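Local coordinates for TRAP dicarboxylate transporter-DctP subunit (Rhodobacter sphaeroides, PDB 4PE3), which probably captures an organic acid in the periplasm and hands it to the membrane subunits of a TRAP transporter, at residues T165-L169 / K307-I311; H231-F237 / I295-W300. All blocks are in the same frame, centred on the assembly; numbering follows the deposited sequence.

Contact 1 (T165-L169 / K307-I311); sequences TVEDL and KFRGI. With ZN (zinc ion), chain N.
Val166, just ahead of the 3-10 turn 167-169, packs on the side of helix 302-320, a loop-to-helix packing within the solute-binding protein fold. Its two methyls divide the work. CG1, anti to the backbone N (chi1 176°), meets Ile311 CD1 tip to tip at 3.3 Å, tighter than usual for two carbons. CG2 lies 3.9 Å from Phe308 CB, and the two side chains run nearly perpendicular to each other. Branched at CB, valine can touch two successive turns of the helix at once. Leu169, three residues on, brings CD1 to 3.8 Å from Phe308 CE1, at the edge of the ring and near its plane; the branched end of leucine suits the edge of the aromatic ring.

Beside this apolar patch Glu167 and Lys307 form a salt bridge, at the exposed side of the contact. The bend at chi2 (78°) brings the glutamate carboxylate to Lys307 NZ, which bonds Glu167 OE1 on its syn lone pair at 2.9 Å, with a weak second bond to OE2. Lys307 NZ also forms a salt bridge with Glu304, whose carboxylate accepts from Val166 N.

Behind the first shell, Thr165 and Asp168 fix the turn. Thr165 OG1 accepts from Asp168 N in an ST motif, while Thr165 N donates to Asp168 OD2 from above the carboxylate plane. That same OD2 binds a zinc ion at 2.3 Å.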
ATOM      1  N   THR A 165      13.303  -5.226  18.333  1.00 14.57           N
ATOM      2  CA  THR A 165      12.138  -4.837  19.128  1.00 14.03           C
ATOM      3  C   THR A 165      11.772  -3.385  18.834  1.00 15.73           C
ATOM      4  O   THR A 165      12.600  -2.616  18.321  1.00 14.64           O
ATOM      5  CB  THR A 165      12.406  -4.946  20.629  1.00 18.37           C
ATOM      6  OG1 THR A 165      13.349  -3.932  20.990  1.00 18.55           O
ATOM      7  CG2 THR A 165      12.925  -6.348  21.009  1.00 18.90           C
ATOM      8  N   VAL A 166      10.551  -2.996  19.192  1.00 13.70           N
ATOM      9  CA  VAL A 166      10.157  -1.623  19.036  1.00 14.50           C
ATOM     10  C   VAL A 166      11.045  -0.701  19.856  1.00 16.37           C
ATOM     11  O   VAL A 166      11.321   0.428  19.455  1.00 15.64           O
ATOM     12  CB  VAL A 166       8.691  -1.431  19.413  1.00 15.89           C
ATOM     13  CG1 VAL A 166       8.317   0.020  19.340  1.00 26.67           C
ATOM     14  CG2 VAL A 166       7.799  -2.269  18.522  1.00 16.88           C
ATOM     15  N   GLU A 167      11.476  -1.184  21.023  1.00 17.11           N
ATOM     16  CA  GLU A 167      12.351  -0.418  21.889  1.00 17.90           C
ATOM     17  C   GLU A 167      13.661  -0.037  21.196  1.00 17.48           C
ATOM     18  O   GLU A 167      14.248   1.008  21.493  1.00 17.38           O
ATOM     19  CB  GLU A 167      12.661  -1.232  23.159  1.00 19.58           C
ATOM     20  CG  GLU A 167      11.504  -1.336  24.189  1.00 28.89           C
ATOM     21  CD  GLU A 167      10.412  -2.350  23.824  1.00 25.25           C
ATOM     22  OE1 GLU A 167      10.555  -3.145  22.874  1.00 26.56           O
ATOM     23  OE2 GLU A 167       9.380  -2.358  24.522  1.00 28.63           O
ATOM     24  N   ASP A 168      14.118  -0.881  20.272  1.00 14.52           N
ATOM     25  CA  ASP A 168      15.337  -0.586  19.535  1.00 14.74           C
ATOM     26  C   ASP A 168      15.220   0.672  18.666  1.00 15.30           C
ATOM     27  O   ASP A 168      16.227   1.214  18.241  1.00 15.33           O
ATOM     28  CB  ASP A 168      15.761  -1.789  18.698  1.00 14.42           C
ATOM     29  CG  ASP A 168      16.245  -2.968  19.539  1.00 13.35           C
ATOM     30  OD1 ASP A 168      16.774  -2.787  20.676  1.00 16.01           O
ATOM     31  OD2 ASP A 168      16.124  -4.116  19.068  1.00 15.44           O
ATOM     32  N   LEU A 169      14.016   1.154  18.401  1.00 14.97           N
ATOM     33  CA  LEU A 169      13.860   2.346  17.580  1.00 12.87           C
ATOM     34  C   LEU A 169      14.178   3.650  18.307  1.00 13.89           C
ATOM     35  O   LEU A 169      14.351   4.691  17.675  1.00 13.45           O
ATOM     36  CB  LEU A 169      12.425   2.413  17.070  1.00 13.50           C
ATOM     37  CG  LEU A 169      11.998   1.368  16.045  1.00 14.97           C
ATOM     38  CD1 LEU A 169      10.472   1.486  15.820  1.00 15.21           C
ATOM     39  CD2 LEU A 169      12.763   1.503  14.739  1.00 17.50           C
ATOM     40  N   LYS A 307       3.150  -4.821  19.280  1.00 16.35           N
ATOM     41  CA  LYS A 307       3.576  -3.645  20.020  1.00 17.52           C
ATOM     42  C   LYS A 307       3.671  -2.429  19.083  1.00 15.97           C
ATOM     43  O   LYS A 307       3.256  -1.329  19.435  1.00 16.41           O
ATOM     44  CB  LYS A 307       4.901  -3.921  20.744  1.00 18.16           C
ATOM     45  CG  LYS A 307       4.706  -4.712  22.030  1.00 18.53           C
ATOM     46  CD  LYS A 307       5.997  -5.365  22.520  1.00 22.54           C
ATOM     47  CE  LYS A 307       7.101  -4.371  22.666  1.00 25.04           C
ATOM     48  NZ  LYS A 307       8.346  -5.038  23.181  1.00 27.12           N
ATOM     49  N   PHE A 308       4.212  -2.624  17.884  1.00 14.29           N
ATOM     50  CA  PHE A 308       4.299  -1.515  16.935  1.00 14.89           C
ATOM     51  C   PHE A 308       2.899  -1.011  16.542  1.00 13.39           C
ATOM     52  O   PHE A 308       2.665   0.195  16.482  1.00 13.62           O
ATOM     53  CB  PHE A 308       5.126  -1.887  15.710  1.00 14.01           C
ATOM     54  CG  PHE A 308       5.505  -0.702  14.881  1.00 13.95           C
ATOM     55  CD1 PHE A 308       6.580   0.101  15.242  1.00 13.68           C
ATOM     56  CD2 PHE A 308       4.779  -0.371  13.748  1.00 12.20           C
ATOM     57  CE1 PHE A 308       6.928   1.211  14.473  1.00 13.47           C
ATOM     58  CE2 PHE A 308       5.124   0.737  12.976  1.00 12.44           C
ATOM     59  CZ  PHE A 308       6.190   1.528  13.336  1.00 12.63           C
ATOM     60  N   ARG A 309       1.960  -1.927  16.346  1.00 14.46           N
ATOM     61  CA  ARG A 309       0.572  -1.511  16.097  1.00 13.92           C
ATOM     62  C   ARG A 309       0.017  -0.625  17.197  1.00 14.99           C
ATOM     63  O   ARG A 309      -0.692   0.340  16.941  1.00 17.03           O
ATOM     64  CB  ARG A 309      -0.380  -2.698  15.963  1.00 18.78           C
ATOM     65  CG  ARG A 309      -0.115  -3.524  14.759  1.00 18.45           C
ATOM     66  CD  ARG A 309      -1.239  -4.507  14.495  1.00 16.71           C
ATOM     67  NE  ARG A 309      -0.845  -5.302  13.354  1.00 15.36           N
ATOM     68  CZ  ARG A 309      -0.086  -6.391  13.404  1.00 19.41           C
ATOM     69  NH1 ARG A 309       0.284  -6.903  14.574  1.00 18.57           N
ATOM     70  NH2 ARG A 309       0.259  -6.990  12.266  1.00 18.35           N
ATOM     71  N   GLY A 310       0.334  -0.976  18.432  1.00 15.92           N
ATOM     72  CA  GLY A 310      -0.173  -0.233  19.568  1.00 17.13           C
ATOM     73  C   GLY A 310       0.375   1.178  19.604  1.00 17.74           C
ATOM     74  O   GLY A 310      -0.329   2.126  19.926  1.00 19.90           O
ATOM     75  N   ILE A 311       1.646   1.335  19.261  1.00 16.16           N
ATOM     76  CA  ILE A 311       2.208   2.670  19.203  1.00 16.76           C
ATOM     77  C   ILE A 311       1.542   3.441  18.061  1.00 15.47           C
ATOM     78  O   ILE A 311       1.148   4.586  18.215  1.00 16.60           O
ATOM     79  CB  ILE A 311       3.729   2.624  19.010  1.00 16.16           C
ATOM     80  CG1 ILE A 311       4.381   2.211  20.323  1.00 24.28           C
ATOM     81  CG2 ILE A 311       4.260   3.973  18.599  1.00 20.66           C
ATOM     82  CD1 ILE A 311       5.355   1.100  20.186  1.00 32.73           C
TER
HETATM   83 ZN    ZN N 413      17.375  -5.396  20.566  0.53 34.92          ZN
HETATM   84  O   HOH W   1      18.898  -6.005  18.597  1.00 32.12           O

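Contact 2 (H231-F237 / I295-W300); sequences HPVYPGF and ITVHDW. With ZN (zinc ion), chain O; EDO (1,2-ethanediol), chain D.
Trp300 and Phe237 form the dense end of this contact, a face-to-face stack with ring centroids 3.9 Å apart and planes at 8°. Phe237 CG sits between its backbone N and carbonyl carbon (chi1 55°), bringing the ring over the six-membered part of the indole. Over the five-membered part, Val233 CG1 makes a CH-pi contact 3.9 Å from the ring centroid; the broad indole offers surface enough for both a ring and a methyl. With an alanine here instead of Trp300, Phe237 would probably lose its stacking partner and Leu163 O its indole N-H donor.

Between the ends, a single beta bridge joins Val233 to His298: His298 N bonds Pro232 O at 2.9 Å and Tyr234 N bonds His298 O. Proline, lacking an N-H, still offers its carbonyl here. His231 ND1 and His298 NE2 share a hydrogen bond of 2.9 Å, with His298 ND1 held by Asp164.

By contrast Asp299, the exposed residue of the contact, makes little packing: both carboxylate oxygens chelate a zinc ion that also carries three waters, and OD1 accepts from Arg305. Tyr234 packs on helix 257-291, Pro232 and Ile295 touch helices 217-223 and 225-228, and His231 and Val233 bond the backbone of Ser159 and Phe157 in strand 157-159.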
ATOM      1  N   HIS A 231      21.326  -4.418   8.533  1.00  8.23           N
ATOM      2  CA  HIS A 231      20.307  -4.958   9.425  1.00  9.20           C
ATOM      3  C   HIS A 231      18.894  -4.627   8.963  1.00  9.36           C
ATOM      4  O   HIS A 231      18.095  -4.045   9.701  1.00  8.93           O
ATOM      5  CB  HIS A 231      20.514  -4.416  10.845  1.00  9.64           C
ATOM      6  CG  HIS A 231      21.703  -4.988  11.533  1.00 10.93           C
ATOM      7  ND1 HIS A 231      21.775  -6.311  11.902  1.00 11.44           N
ATOM      8  CD2 HIS A 231      22.876  -4.425  11.901  1.00 12.46           C
ATOM      9  CE1 HIS A 231      22.940  -6.540  12.480  1.00 11.36           C
ATOM     10  NE2 HIS A 231      23.630  -5.417  12.479  1.00 13.53           N
ATOM     11  N   PRO A 232      18.539  -5.022   7.736  1.00  7.41           N
ATOM     12  CA  PRO A 232      17.156  -4.795   7.298  1.00  8.01           C
ATOM     13  C   PRO A 232      16.126  -5.549   8.129  1.00  7.97           C
ATOM     14  O   PRO A 232      16.446  -6.587   8.719  1.00  8.37           O
ATOM     15  CB  PRO A 232      17.167  -5.326   5.860  1.00  6.79           C
ATOM     16  CG  PRO A 232      18.257  -6.347   5.839  1.00  8.44           C
ATOM     17  CD  PRO A 232      19.323  -5.758   6.739  1.00  7.91           C
ATOM     18  N   VAL A 233      14.895  -5.031   8.150  1.00  7.50           N
ATOM     19  CA  VAL A 233      13.777  -5.753   8.720  1.00  8.31           C
ATOM     20  C   VAL A 233      12.876  -6.170   7.574  1.00  7.48           C
ATOM     21  O   VAL A 233      12.362  -5.332   6.813  1.00  7.93           O
ATOM     22  CB  VAL A 233      13.012  -4.932   9.772  1.00  8.43           C
ATOM     23  CG1 VAL A 233      11.929  -5.781  10.434  1.00  9.81           C
ATOM     24  CG2 VAL A 233      13.944  -4.416  10.850  1.00  9.15           C
ATOM     25  N   TYR A 234      12.677  -7.481   7.456  1.00  8.56           N
ATOM     26  CA  TYR A 234      11.876  -8.076   6.409  1.00  8.92           C
ATOM     27  C   TYR A 234      11.188  -9.322   6.958  1.00 10.38           C
ATOM     28  O   TYR A 234      11.866 -10.182   7.546  1.00  9.79           O
ATOM     29  CB  TYR A 234      12.770  -8.481   5.212  1.00  9.28           C
ATOM     30  CG  TYR A 234      11.965  -9.266   4.218  1.00 10.38           C
ATOM     31  CD1 TYR A 234      11.151  -8.612   3.302  1.00  9.10           C
ATOM     32  CD2 TYR A 234      11.953 -10.650   4.236  1.00 11.06           C
ATOM     33  CE1 TYR A 234      10.342  -9.319   2.412  1.00  7.84           C
ATOM     34  CE2 TYR A 234      11.148 -11.382   3.351  1.00 11.59           C
ATOM     35  CZ  TYR A 234      10.353 -10.709   2.434  1.00 10.30           C
ATOM     36  OH  TYR A 234       9.559 -11.460   1.587  1.00 11.56           O
ATOM     37  N   PRO A 235       9.855  -9.443   6.787  1.00  9.25           N
ATOM     38  CA  PRO A 235       8.968  -8.449   6.203  1.00  7.41           C
ATOM     39  C   PRO A 235       8.978  -7.157   6.982  1.00  9.08           C
ATOM     40  O   PRO A 235       9.262  -7.150   8.183  1.00  9.43           O
ATOM     41  CB  PRO A 235       7.593  -9.134   6.280  1.00 10.33           C
ATOM     42  CG  PRO A 235       7.910 -10.565   6.218  1.00 11.30           C
ATOM     43  CD  PRO A 235       9.138 -10.686   7.091  1.00 11.71           C
ATOM     44  N   GLY A 236       8.753  -6.049   6.304  1.00  8.28           N
ATOM     45  CA  GLY A 236       8.649  -4.775   6.981  1.00  7.78           C
ATOM     46  C   GLY A 236       7.456  -4.689   7.920  1.00  8.83           C
ATOM     47  O   GLY A 236       6.617  -5.593   7.991  1.00  9.51           O
ATOM     48  N   PHE A 237       7.371  -3.566   8.619  1.00  9.00           N
ATOM     49  CA  PHE A 237       6.393  -3.417   9.692  1.00  9.28           C
ATOM     50  C   PHE A 237       5.637  -2.101   9.636  1.00 11.19           C
ATOM     51  O   PHE A 237       4.926  -1.778  10.590  1.00 10.96           O
ATOM     52  CB  PHE A 237       7.072  -3.554  11.072  1.00 11.25           C
ATOM     53  CG  PHE A 237       8.212  -2.609  11.274  1.00  9.51           C
ATOM     54  CD1 PHE A 237       7.982  -1.320  11.683  1.00 10.13           C
ATOM     55  CD2 PHE A 237       9.520  -3.008  11.022  1.00 10.70           C
ATOM     56  CE1 PHE A 237       9.013  -0.434  11.853  1.00 10.81           C
ATOM     57  CE2 PHE A 237      10.560  -2.118  11.160  1.00  9.79           C
ATOM     58  CZ  PHE A 237      10.311  -0.825  11.566  1.00 11.49           C
ATOM     59  N   ILE A 295      24.875  -9.512   5.791  1.00 12.98           N
ATOM     60  CA  ILE A 295      23.600  -8.879   6.056  1.00 12.00           C
ATOM     61  C   ILE A 295      22.750  -9.786   6.957  1.00 16.17           C
ATOM     62  O   ILE A 295      22.642 -10.983   6.708  1.00 17.24           O
ATOM     63  CB  ILE A 295      22.870  -8.579   4.745  1.00 12.12           C
ATOM     64  CG1 ILE A 295      23.688  -7.566   3.913  1.00 12.96           C
ATOM     65  CG2 ILE A 295      21.457  -8.051   5.022  1.00 13.44           C
ATOM     66  CD1 ILE A 295      23.237  -7.450   2.458  1.00 13.70           C
ATOM     67  N   THR A 296      22.198  -9.204   8.017  1.00 12.75           N
ATOM     68  CA  THR A 296      21.303  -9.912   8.942  1.00 12.66           C
ATOM     69  C   THR A 296      19.885  -9.464   8.660  1.00 13.03           C
ATOM     70  O   THR A 296      19.550  -8.286   8.782  1.00 11.31           O
ATOM     71  CB  THR A 296      21.642  -9.594  10.395  1.00 15.28           C
ATOM     72  OG1 THR A 296      22.999  -9.957  10.647  1.00 16.33           O
ATOM     73  CG2 THR A 296      20.739 -10.373  11.344  1.00 17.96           C
ATOM     74  N   VAL A 297      19.037 -10.390   8.235  1.00 13.62           N
ATOM     75  CA  VAL A 297      17.664 -10.039   7.903  1.00 13.07           C
ATOM     76  C   VAL A 297      16.789 -10.336   9.117  1.00 13.38           C
ATOM     77  O   VAL A 297      16.652 -11.489   9.509  1.00 17.15           O
ATOM     78  CB  VAL A 297      17.182 -10.815   6.688  1.00 11.02           C
ATOM     79  CG1 VAL A 297      15.729 -10.439   6.325  1.00 15.43           C
ATOM     80  CG2 VAL A 297      18.138 -10.557   5.506  1.00 13.98           C
ATOM     81  N   HIS A 298      16.239  -9.292   9.722  1.00 12.01           N
ATOM     82  CA  HIS A 298      15.460  -9.452  10.957  1.00 13.53           C
ATOM     83  C   HIS A 298      13.985  -9.560  10.636  1.00 13.44           C
ATOM     84  O   HIS A 298      13.437  -8.712   9.939  1.00 12.13           O
ATOM     85  CB  HIS A 298      15.654  -8.243  11.848  1.00 11.46           C
ATOM     86  CG  HIS A 298      17.065  -8.011  12.255  1.00 11.93           C
ATOM     87  ND1 HIS A 298      17.502  -8.281  13.531  1.00 13.29           N
ATOM     88  CD2 HIS A 298      18.138  -7.527  11.586  1.00 13.34           C
ATOM     89  CE1 HIS A 298      18.775  -7.976  13.639  1.00 14.72           C
ATOM     90  NE2 HIS A 298      19.184  -7.520  12.472  1.00 14.90           N
ATOM     91  N   ASP A 299      13.339 -10.608  11.137  1.00 14.82           N
ATOM     92  CA  ASP A 299      11.885 -10.783  11.018  1.00 14.97           C
ATOM     93  C   ASP A 299      11.270 -10.566  12.403  1.00 15.25           C
ATOM     94  O   ASP A 299      11.363 -11.439  13.276  1.00 16.05           O
ATOM     95  CB  ASP A 299      11.587 -12.193  10.498  1.00 16.42           C
ATOM     96  CG  ASP A 299      10.087 -12.499  10.342  1.00 18.67           C
ATOM     97  OD1 ASP A 299       9.214 -11.629  10.418  1.00 17.02           O
ATOM     98  OD2 ASP A 299       9.765 -13.681  10.142  1.00 22.32           O
ATOM     99  N   TRP A 300      10.697  -9.390  12.638  1.00 13.43           N
ATOM    100  CA  TRP A 300      10.179  -9.071  13.969  1.00 13.91           C
ATOM    101  C   TRP A 300       9.145 -10.107  14.389  1.00 15.17           C
ATOM    102  O   TRP A 300       8.353 -10.572  13.575  1.00 15.18           O
ATOM    103  CB  TRP A 300       9.563  -7.675  13.989  1.00 14.72           C
ATOM    104  CG  TRP A 300      10.514  -6.548  14.127  1.00 13.40           C
ATOM    105  CD1 TRP A 300      11.884  -6.603  14.064  1.00 16.09           C
ATOM    106  CD2 TRP A 300      10.182  -5.176  14.366  1.00 12.01           C
ATOM    107  NE1 TRP A 300      12.409  -5.350  14.258  1.00 13.39           N
ATOM    108  CE2 TRP A 300      11.386  -4.459  14.436  1.00 11.72           C
ATOM    109  CE3 TRP A 300       8.979  -4.485  14.529  1.00 14.43           C
ATOM    110  CZ2 TRP A 300      11.427  -3.099  14.689  1.00 16.70           C
ATOM    111  CZ3 TRP A 300       9.023  -3.137  14.744  1.00 15.78           C
ATOM    112  CH2 TRP A 300      10.241  -2.453  14.834  1.00 18.56           C
TER
HETATM  113 ZN    ZN O 414       7.785 -13.592  10.151  0.60 29.94          ZN
HETATM  114  C1  EDO D 403       6.461  -9.961   0.564  1.00 11.63           C
HETATM  115  O1  EDO D 403       7.832 -10.060   0.155  1.00 10.95           O
HETATM  116  C2  EDO D 403       6.264  -8.812   1.551  1.00 11.76           C
HETATM  117  O2  EDO D 403       6.901  -9.110   2.785  1.00 16.39           O
HETATM  118  O   HOH W   2       6.664 -11.864  10.094  1.00 24.10           O
HETATM  119  O   HOH W   3       7.896 -13.803   8.027  1.00 28.92           O
HETATM  120  O   HOH W   4       7.679 -14.331  12.059  1.00 33.57           O

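The two contacts lie about 14 Å apart between centres, and both lie in the same part of the solute-binding fold, in the lobe that holds strand 157-159 and helix 302-320. Along the chain the order is 165-169, 231-237, 295-300, 307-311, so contact 2 falls wholly between the two halves of contact 1. Segment 295-300 leads directly into helix 302-320, which carries 307-311. The aromatic side chains join them: Phe308 meets Phe237 edge to face, and the Trp300 indole also packs on Val166 and Leu169. Together they knit loops beside strand 157-159 to helix 302-320, making one continuous packed region in this open, unliganded form of the protein.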